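Local coordinates for protein adenylate kinase (Desulfovibrio gigas, PDB 2XB4) that probably catalyses the reversible transfer of the terminal phosphate group between ATP and AMP, and carries a zinc ion bound by three cysteines and a histidine, at residues 34-45 / 63-71; 106-115 / 199-208. One frame throughout, in Å; residues are numbered along the deposited sequence.

Contact 1: residues 34-45 / 63-71; sequences IFREHIGGGTEL and ITIPMVLET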
loop_
_atom_site.group_PDB
_atom_site.type_symbol
_atom_site.label_atom_id
_atom_site.label_comp_id
_atom_site.label_asym_id
_atom_site.label_seq_id
_atom_site.Cartn_x
_atom_site.Cartn_y
_atom_site.Cartn_z
ATOM N N ILE A 34 -3.636 21.948 -16.044
ATOM C CA ILE A 34 -3.249 22.759 -17.244
ATOM C C ILE A 34 -2.655 21.821 -18.320
ATOM O O ILE A 34 -3.062 21.822 -19.500
ATOM C CB ILE A 34 -2.288 23.877 -16.863
ATOM C CG1 ILE A 34 -2.955 24.832 -15.841
ATOM C CG2 ILE A 34 -1.790 24.635 -18.134
ATOM C CD1 ILE A 34 -1.998 25.884 -15.164
ATOM N N PHE A 35 -1.665 20.999 -17.938
ATOM C CA PHE A 35 -1.052 20.081 -18.934
ATOM C C PHE A 35 -2.062 19.124 -19.526
ATOM O O PHE A 35 -2.099 18.937 -20.738
ATOM C CB PHE A 35 0.192 19.337 -18.363
ATOM C CG PHE A 35 1.488 20.229 -18.252
ATOM C CD1 PHE A 35 1.413 21.616 -17.971
ATOM C CD2 PHE A 35 2.785 19.637 -18.371
ATOM C CE1 PHE A 35 2.585 22.426 -17.841
ATOM C CE2 PHE A 35 4.000 20.453 -18.233
ATOM C CZ PHE A 35 3.874 21.856 -17.982
ATOM N N ARG A 36 -2.889 18.477 -18.725
ATOM C CA ARG A 36 -3.906 17.603 -19.325
ATOM C C ARG A 36 -4.820 18.295 -20.344
ATOM O O ARG A 36 -5.164 17.686 -21.365
ATOM C CB ARG A 36 -4.758 16.902 -18.254
ATOM C CG ARG A 36 -4.094 15.700 -17.621
ATOM C CD ARG A 36 -5.117 14.948 -16.752
ATOM N NE ARG A 36 -5.739 15.830 -15.759
ATOM C CZ ARG A 36 -5.172 16.207 -14.590
ATOM N NH1 ARG A 36 -3.930 15.837 -14.258
ATOM N NH2 ARG A 36 -5.842 16.969 -13.753
ATOM N N GLU A 37 -5.286 19.510 -20.054
ATOM C CA GLU A 37 -6.016 20.310 -21.050
ATOM C C GLU A 37 -5.174 20.532 -22.358
ATOM O O GLU A 37 -5.675 20.436 -23.466
ATOM C CB GLU A 37 -6.411 21.705 -20.466
ATOM C CG GLU A 37 -6.892 22.753 -21.566
ATOM C CD GLU A 37 -7.281 24.177 -21.051
ATOM O OE1 GLU A 37 -7.405 24.322 -19.837
ATOM O OE2 GLU A 37 -7.443 25.145 -21.846
ATOM N N HIS A 38 -3.913 20.901 -22.233
ATOM C CA HIS A 38 -3.165 21.293 -23.432
ATOM C C HIS A 38 -2.412 20.095 -24.107
ATOM O O HIS A 38 -2.461 19.893 -25.339
ATOM C CB HIS A 38 -2.184 22.309 -23.027
ATOM C CG HIS A 38 -2.763 23.672 -22.837
ATOM N ND1 HIS A 38 -2.837 24.581 -23.858
ATOM C CD2 HIS A 38 -3.229 24.290 -21.742
ATOM C CE1 HIS A 38 -3.311 25.717 -23.401
ATOM N NE2 HIS A 38 -3.520 25.575 -22.104
ATOM N N ILE A 39 -1.688 19.325 -23.277
ATOM C CA ILE A 39 -0.915 18.136 -23.782
ATOM C C ILE A 39 -1.883 17.031 -24.255
ATOM O O ILE A 39 -1.824 16.601 -25.426
ATOM C CB ILE A 39 0.211 17.611 -22.791
ATOM C CG1 ILE A 39 1.399 18.551 -22.766
ATOM C CG2 ILE A 39 0.807 16.244 -23.223
ATOM C CD1 ILE A 39 1.283 19.642 -21.820
ATOM N N GLY A 40 -2.810 16.664 -23.378
ATOM C CA GLY A 40 -3.882 15.774 -23.705
ATOM C C GLY A 40 -4.845 16.320 -24.777
ATOM O O GLY A 40 -5.166 15.607 -25.727
ATOM N N GLY A 41 -5.291 17.550 -24.702
ATOM C CA GLY A 41 -6.149 18.021 -25.746
ATOM C C GLY A 41 -5.492 18.471 -27.071
ATOM O O GLY A 41 -6.220 18.909 -28.003
ATOM N N GLY A 42 -4.138 18.411 -27.180
ATOM C CA GLY A 42 -3.446 18.734 -28.504
ATOM C C GLY A 42 -3.732 20.213 -28.983
ATOM O O GLY A 42 -4.029 20.487 -30.187
ATOM N N THR A 43 -3.710 21.148 -28.029
ATOM C CA THR A 43 -3.743 22.564 -28.396
ATOM C C THR A 43 -2.411 22.755 -29.148
ATOM O O THR A 43 -1.533 21.829 -29.140
ATOM C CB THR A 43 -3.859 23.498 -27.173
ATOM O OG1 THR A 43 -2.723 23.295 -26.308
ATOM C CG2 THR A 43 -5.241 23.316 -26.425
ATOM N N GLU A 44 -2.261 23.866 -29.861
ATOM C CA GLU A 44 -0.988 24.099 -30.556
ATOM C C GLU A 44 0.156 24.186 -29.519
ATOM O O GLU A 44 1.223 23.597 -29.749
ATOM C CB GLU A 44 -1.017 25.308 -31.479
ATOM C CG GLU A 44 -0.286 25.151 -32.887
ATOM C CD GLU A 44 -0.582 23.814 -33.747
ATOM O OE1 GLU A 44 -1.708 23.442 -34.153
ATOM O OE2 GLU A 44 0.392 23.097 -34.030
ATOM N N LEU A 45 -0.085 24.815 -28.364
ATOM C CA LEU A 45 0.948 24.859 -27.350
ATOM C C LEU A 45 1.148 23.449 -26.819
ATOM O O LEU A 45 2.299 23.072 -26.598
ATOM C CB LEU A 45 0.636 25.807 -26.183
ATOM C CG LEU A 45 0.597 27.319 -26.529
ATOM C CD1 LEU A 45 -0.135 28.136 -25.404
ATOM C CD2 LEU A 45 1.982 27.871 -26.781
ATOM N N ILE A 63 6.762 28.248 -23.324
ATOM C CA ILE A 63 5.605 27.507 -23.743
ATOM C C ILE A 63 4.654 27.319 -22.541
ATOM O O ILE A 63 3.437 27.438 -22.686
ATOM C CB ILE A 63 6.009 26.108 -24.334
ATOM C CG1 ILE A 63 6.782 26.305 -25.665
ATOM C CG2 ILE A 63 4.786 25.288 -24.573
ATOM C CD1 ILE A 63 7.341 24.987 -26.220
ATOM N N THR A 64 5.195 27.027 -21.370
ATOM C CA THR A 64 4.395 26.822 -20.170
ATOM C C THR A 64 3.591 28.106 -19.765
ATOM O O THR A 64 2.401 28.025 -19.465
ATOM C CB THR A 64 5.344 26.441 -19.016
ATOM O OG1 THR A 64 5.886 25.126 -19.297
ATOM C CG2 THR A 64 4.538 26.354 -17.731
ATOM N N ILE A 65 4.219 29.280 -19.812
ATOM C CA ILE A 65 3.546 30.497 -19.364
ATOM C C ILE A 65 2.358 30.762 -20.308
ATOM O O ILE A 65 1.254 30.922 -19.817
ATOM C CB ILE A 65 4.494 31.705 -19.372
ATOM C CG1 ILE A 65 5.600 31.533 -18.289
ATOM C CG2 ILE A 65 3.701 33.021 -19.114
ATOM C CD1 ILE A 65 5.111 31.553 -16.934
ATOM N N PRO A 66 2.561 30.725 -21.654
ATOM C CA PRO A 66 1.335 30.872 -22.508
ATOM C C PRO A 66 0.255 29.810 -22.263
ATOM O O PRO A 66 -0.944 30.119 -22.348
ATOM C CB PRO A 66 1.869 30.777 -23.942
ATOM C CG PRO A 66 3.321 31.023 -23.889
ATOM C CD PRO A 66 3.815 30.915 -22.438
ATOM N N MET A 67 0.653 28.582 -21.980
ATOM C CA MET A 67 -0.346 27.591 -21.570
ATOM C C MET A 67 -1.147 27.998 -20.377
ATOM O O MET A 67 -2.394 27.828 -20.400
ATOM C CB MET A 67 0.308 26.239 -21.257
ATOM C CG MET A 67 0.764 25.586 -22.486
ATOM S SD MET A 67 1.425 23.858 -22.264
ATOM C CE MET A 67 0.813 23.097 -23.665
ATOM N N VAL A 68 -0.452 28.414 -19.311
ATOM C CA VAL A 68 -1.129 28.840 -18.120
ATOM C C VAL A 68 -2.111 29.976 -18.472
ATOM O O VAL A 68 -3.305 29.944 -18.097
ATOM C CB VAL A 68 -0.112 29.285 -16.995
ATOM C CG1 VAL A 68 -0.902 29.966 -15.853
ATOM C CG2 VAL A 68 0.733 28.055 -16.541
ATOM N N LEU A 69 -1.633 30.982 -19.209
ATOM C CA LEU A 69 -2.535 32.128 -19.505
ATOM C C LEU A 69 -3.750 31.699 -20.335
ATOM O O LEU A 69 -4.864 32.245 -20.106
ATOM C CB LEU A 69 -1.810 33.207 -20.295
ATOM C CG LEU A 69 -1.178 34.327 -19.473
ATOM C CD1 LEU A 69 -2.323 35.296 -19.113
ATOM C CD2 LEU A 69 -0.359 33.798 -18.275
ATOM N N GLU A 70 -3.570 30.757 -21.287
ATOM C CA GLU A 70 -4.690 30.283 -22.083
ATOM C C GLU A 70 -5.741 29.601 -21.216
ATOM O O GLU A 70 -6.944 29.717 -21.474
ATOM C CB GLU A 70 -4.262 29.277 -23.178
ATOM C CG GLU A 70 -3.584 30.010 -24.317
ATOM C CD GLU A 70 -3.505 29.238 -25.653
ATOM O OE1 GLU A 70 -3.768 27.982 -25.746
ATOM O OE2 GLU A 70 -3.087 29.938 -26.635
ATOM N N THR A 71 -5.295 28.819 -20.230
ATOM C CA THR A 71 -6.220 28.159 -19.288
ATOM C C THR A 71 -6.950 29.144 -18.397
ATOM O O THR A 71 -8.164 29.040 -18.163
ATOM C CB THR A 71 -5.416 27.082 -18.441
ATOM O OG1 THR A 71 -4.976 26.107 -19.411
ATOM C CG2 THR A 71 -6.349 26.322 -17.445
HETATM O O HOH W 1 -2.419 26.838 -28.015
#

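Contact 2: residues 106-115 / 199-208; sequences INFVIEILLP and GFVYIELDGE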
loop_
_atom_site.group_PDB
_atom_site.type_symbol
_atom_site.label_atom_id
_atom_site.label_comp_id
_atom_site.label_asym_id
_atom_site.label_seq_id
_atom_site.Cartn_x
_atom_site.Cartn_y
_atom_site.Cartn_z
ATOM N N ILE A 106 -4.135 40.456 -10.555
ATOM C CA ILE A 106 -4.109 39.663 -9.302
ATOM C C ILE A 106 -4.809 40.475 -8.197
ATOM O O ILE A 106 -4.576 41.705 -8.071
ATOM C CB ILE A 106 -2.659 39.435 -8.841
ATOM C CG1 ILE A 106 -1.887 38.542 -9.827
ATOM C CG2 ILE A 106 -2.633 38.748 -7.431
ATOM C CD1 ILE A 106 -0.294 38.829 -9.751
ATOM N N ASN A 107 -5.653 39.803 -7.415
ATOM C CA ASN A 107 -6.397 40.468 -6.340
ATOM C C ASN A 107 -5.858 40.049 -4.989
ATOM O O ASN A 107 -5.822 40.858 -4.082
ATOM C CB ASN A 107 -7.917 40.175 -6.420
ATOM C CG ASN A 107 -8.532 40.686 -7.719
ATOM O OD1 ASN A 107 -8.576 41.883 -7.955
ATOM N ND2 ASN A 107 -8.902 39.787 -8.602
ATOM N N PHE A 108 -5.449 38.795 -4.829
ATOM C CA PHE A 108 -4.933 38.312 -3.578
ATOM C C PHE A 108 -3.821 37.297 -3.823
ATOM O O PHE A 108 -3.899 36.493 -4.757
ATOM C CB PHE A 108 -6.052 37.600 -2.786
ATOM C CG PHE A 108 -7.174 38.549 -2.333
ATOM C CD1 PHE A 108 -8.348 38.708 -3.091
ATOM C CD2 PHE A 108 -7.030 39.289 -1.158
ATOM C CE1 PHE A 108 -9.376 39.574 -2.675
ATOM C CE2 PHE A 108 -8.067 40.213 -0.733
ATOM C CZ PHE A 108 -9.238 40.342 -1.487
ATOM N N VAL A 109 -2.865 37.235 -2.908
ATOM C CA VAL A 109 -1.915 36.120 -2.957
ATOM C C VAL A 109 -1.949 35.567 -1.565
ATOM O O VAL A 109 -1.791 36.323 -0.567
ATOM C CB VAL A 109 -0.441 36.599 -3.324
ATOM C CG1 VAL A 109 0.617 35.471 -3.079
ATOM C CG2 VAL A 109 -0.414 37.081 -4.730
ATOM N N ILE A 110 -2.174 34.268 -1.463
ATOM C CA ILE A 110 -2.221 33.622 -0.124
ATOM C C ILE A 110 -0.962 32.760 0.101
ATOM O O ILE A 110 -0.604 31.936 -0.748
ATOM C CB ILE A 110 -3.434 32.711 -0.045
ATOM C CG1 ILE A 110 -4.730 33.568 -0.083
ATOM C CG2 ILE A 110 -3.445 31.832 1.288
ATOM C CD1 ILE A 110 -6.030 32.716 -0.279
ATOM N N GLU A 111 -0.331 32.884 1.259
ATOM C CA GLU A 111 0.790 32.013 1.560
ATOM C C GLU A 111 0.482 31.333 2.877
ATOM O O GLU A 111 0.212 32.015 3.879
ATOM C CB GLU A 111 2.110 32.804 1.646
ATOM C CG GLU A 111 3.302 31.919 2.020
ATOM C CD GLU A 111 4.523 32.695 2.626
ATOM O OE1 GLU A 111 4.601 33.958 2.604
ATOM O OE2 GLU A 111 5.398 31.991 3.155
ATOM N N ILE A 112 0.541 29.998 2.895
ATOM C CA ILE A 112 0.417 29.261 4.149
ATOM C C ILE A 112 1.843 29.012 4.696
ATOM O O ILE A 112 2.673 28.414 4.010
ATOM C CB ILE A 112 -0.310 27.932 3.954
ATOM C CG1 ILE A 112 -1.676 28.212 3.276
ATOM C CG2 ILE A 112 -0.455 27.232 5.380
ATOM C CD1 ILE A 112 -2.358 26.950 2.819
ATOM N N LEU A 113 2.091 29.451 5.936
ATOM C CA LEU A 113 3.450 29.518 6.541
ATOM C C LEU A 113 3.514 28.356 7.478
ATOM O O LEU A 113 2.593 28.203 8.323
ATOM C CB LEU A 113 3.619 30.772 7.451
ATOM C CG LEU A 113 4.090 31.985 6.667
ATOM C CD1 LEU A 113 2.947 32.561 5.760
ATOM C CD2 LEU A 113 4.594 33.020 7.637
ATOM N N LEU A 114 4.602 27.583 7.389
ATOM C CA LEU A 114 4.836 26.497 8.337
ATOM C C LEU A 114 6.371 26.257 8.350
ATOM O O LEU A 114 6.973 26.229 7.278
ATOM C CB LEU A 114 4.070 25.245 7.767
ATOM C CG LEU A 114 3.684 24.091 8.644
ATOM C CD1 LEU A 114 2.589 24.686 9.538
ATOM C CD2 LEU A 114 3.087 23.035 7.859
ATOM N N PRO A 115 7.005 26.084 9.533
ATOM C CA PRO A 115 8.391 25.678 9.419
ATOM C C PRO A 115 8.570 24.327 8.724
ATOM O O PRO A 115 7.746 23.420 8.875
ATOM C CB PRO A 115 8.914 25.640 10.888
ATOM C CG PRO A 115 7.878 26.374 11.714
ATOM C CD PRO A 115 6.586 26.291 10.939
ATOM N N GLY A 199 -1.311 46.839 -6.136
ATOM C CA GLY A 199 -2.720 46.981 -5.698
ATOM C C GLY A 199 -3.337 45.608 -5.432
ATOM O O GLY A 199 -4.538 45.415 -5.651
ATOM N N PHE A 200 -2.541 44.629 -4.967
ATOM C CA PHE A 200 -3.163 43.368 -4.461
ATOM C C PHE A 200 -2.844 43.111 -2.997
ATOM O O PHE A 200 -1.971 43.770 -2.450
ATOM C CB PHE A 200 -2.891 42.132 -5.356
ATOM C CG PHE A 200 -1.398 41.759 -5.532
ATOM C CD1 PHE A 200 -0.745 41.006 -4.579
ATOM C CD2 PHE A 200 -0.699 42.187 -6.667
ATOM C CE1 PHE A 200 0.613 40.602 -4.762
ATOM C CE2 PHE A 200 0.657 41.754 -6.925
ATOM C CZ PHE A 200 1.320 40.966 -5.934
ATOM N N VAL A 201 -3.588 42.223 -2.345
ATOM C CA VAL A 201 -3.372 42.005 -0.951
ATOM C C VAL A 201 -2.654 40.649 -0.730
ATOM O O VAL A 201 -3.030 39.661 -1.302
ATOM C CB VAL A 201 -4.717 42.099 -0.169
ATOM C CG1 VAL A 201 -4.561 41.608 1.267
ATOM C CG2 VAL A 201 -5.387 43.597 -0.206
ATOM N N TYR A 202 -1.596 40.646 0.088
ATOM C CA TYR A 202 -0.823 39.432 0.347
ATOM C C TYR A 202 -1.235 38.919 1.735
ATOM O O TYR A 202 -1.104 39.644 2.760
ATOM C CB TYR A 202 0.662 39.753 0.346
ATOM C CG TYR A 202 1.574 38.483 0.392
ATOM C CD1 TYR A 202 1.972 37.859 -0.788
ATOM C CD2 TYR A 202 2.035 37.963 1.615
ATOM C CE1 TYR A 202 2.840 36.763 -0.782
ATOM C CE2 TYR A 202 2.899 36.791 1.652
ATOM C CZ TYR A 202 3.297 36.246 0.433
ATOM O OH TYR A 202 4.161 35.186 0.328
ATOM N N ILE A 203 -1.805 37.720 1.760
ATOM C CA ILE A 203 -2.362 37.171 3.012
ATOM C C ILE A 203 -1.403 36.067 3.513
ATOM O O ILE A 203 -1.055 35.189 2.735
ATOM C CB ILE A 203 -3.747 36.579 2.767
ATOM C CG1 ILE A 203 -4.732 37.713 2.392
ATOM C CG2 ILE A 203 -4.328 35.872 4.121
ATOM C CD1 ILE A 203 -6.177 37.158 2.046
ATOM N N GLU A 204 -0.976 36.138 4.784
ATOM C CA GLU A 204 -0.101 35.114 5.372
ATOM C C GLU A 204 -0.957 34.359 6.362
ATOM O O GLU A 204 -1.573 34.989 7.261
ATOM C CB GLU A 204 1.027 35.810 6.131
ATOM C CG GLU A 204 2.090 36.474 5.229
ATOM C CD GLU A 204 3.211 37.082 6.085
ATOM O OE1 GLU A 204 2.971 37.430 7.246
ATOM O OE2 GLU A 204 4.341 37.188 5.637
ATOM N N LEU A 205 -1.083 33.058 6.169
ATOM C CA LEU A 205 -1.851 32.196 7.040
ATOM C C LEU A 205 -0.892 31.376 7.907
ATOM O O LEU A 205 0.031 30.725 7.388
ATOM C CB LEU A 205 -2.687 31.256 6.157
ATOM C CG LEU A 205 -3.802 31.927 5.370
ATOM C CD1 LEU A 205 -4.611 30.792 4.556
ATOM C CD2 LEU A 205 -4.760 32.760 6.342
ATOM N N ASP A 206 -1.089 31.404 9.212
ATOM C CA ASP A 206 -0.263 30.588 10.119
ATOM C C ASP A 206 -0.778 29.171 10.066
ATOM O O ASP A 206 -1.814 28.853 10.681
ATOM C CB ASP A 206 -0.395 31.072 11.573
ATOM C CG ASP A 206 0.278 30.118 12.583
ATOM O OD1 ASP A 206 1.011 29.162 12.191
ATOM O OD2 ASP A 206 0.040 30.328 13.795
ATOM N N GLY A 207 -0.013 28.315 9.388
ATOM C CA GLY A 207 -0.380 26.927 9.123
ATOM C C GLY A 207 -0.446 26.013 10.334
ATOM O O GLY A 207 -0.960 24.919 10.199
ATOM N N GLU A 208 0.026 26.451 11.506
ATOM C CA GLU A 208 -0.056 25.658 12.746
ATOM C C GLU A 208 -1.430 25.760 13.491
ATOM O O GLU A 208 -1.681 24.901 14.342
ATOM C CB GLU A 208 1.138 25.928 13.713
ATOM C CG GLU A 208 2.554 25.643 13.063
ATOM C CD GLU A 208 3.774 25.523 14.021
ATOM O OE1 GLU A 208 4.698 26.404 13.929
ATOM O OE2 GLU A 208 3.848 24.516 14.823
HETATM O O HOH W 2 5.888 35.726 4.238
#

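Contact 1: residues 34-45 / 63-71
H38 and M67 form the tightly packed middle of this contact, the two side chains running antiparallel alongside each other. M67 CG stands 4.0 Å from the centroid of the H38 imidazole and only 9° off the ring normal, a CH-pi contact over the face. With its CG beside the backbone N and the chain extended at chi2 (-174°), M67 carries SD obliquely to the F35 ring, 5.2 Å from its centroid, a Met-aromatic contact. L45 closes on the same methionine, CB against M67 CG at 3.7 Å, and lays CD1 on P66 CB at 3.6 Å. Beside this tight centre I34 packs through two branches: CD1 reaches V68 CG2 at 3.8 Å, and CG2 lies against M67 CB.

The H38 ring also does polar work. T71 OG1 meets NE2 at the ring edge in a weak bond, and NE2 makes a second weak one, bent to 123°, to M67 O, 3.0 Å away. The second ring nitrogen, ND1, meets T43 OG1 at 2.8 Å within its own segment, tying the loop after the Schellman motif at G42 to the helix. E37 OE1, near the T71 hydroxyl, has a salt-bridge partner in K75.

Toward solvent the contact loosens at exposed E70, where a water bridges L45 N to E70 OE1. The chemistry implies that the predicted NMP region is joined to helix 61-75 by an apolar and sulfur centre, with the H38 ring oriented through both nitrogens by several modest bonds.

Contact 2: residues 106-115 / 199-208
E111 OE1 is gripped by two donors: the Y202 hydroxyl gives it a hydrogen bond of 2.6 Å, and a water donates a second. The hydroxyl comes from above the carboxylate plane, 41° out of it, while the oxygen lies at the edge of the tyrosine ring. CG of E111 stands anti to its own nitrogen (chi1 178°) and the chain runs on extended, which carries the acid to that hydroxyl. The same water donates to E204 OE2, bridging the two carboxylates, where E111 OE1 and E204 OE2 lie 4.4 Å apart; K192, salt-bridged to E204, probably eases their repulsion.

Beneath these side chains, strands 108-113 and 201-206 pair in parallel, part of the parallel sheet of the P-loop NTPase-type CORE domain. Backbone bonds alternate regularly, from V201 N to N107 O through to G207 N to L113 O, and the bond from I203 N to V109 O measures 2.7 Å at a nearly straight 174°. V109 sets CG1 3.4 Å from Y202 CE1. On the other face of the sheet I110 CG2 meets L205 CD1 at 3.6 Å. Before the strands, I106 CG2 sits over one face of the F200 ring.

Strand 201-206 is one of the two outermost of five strands within this chain, and strand 108-113 bonds on its other edge to strand 2-6. Helix 184-192 packs on the face of E111 and Y202; helix 211-222 covers that of F108, I110 and I203.

Contact 2 belongs to the central parallel sheet, its middle about 12 Å from the chain centre, though one of its strands is an edge strand with exposed residues. Contact 1 lies at the periphery, its middle about 19 Å from the chain centre, where the predicted NMP region meets helix 61-75, yet its H38-M67 centre is buried. They share no element: contact 1 joins two steeply crossed helical segments, contact 2 two strands only 23° from parallel. Their chemistry follows. Regular backbone bonds unite the strands, and side chains then add to each face; between the helices, side chains do the joining. Both segments of contact 1 precede those of contact 2 in the sequence.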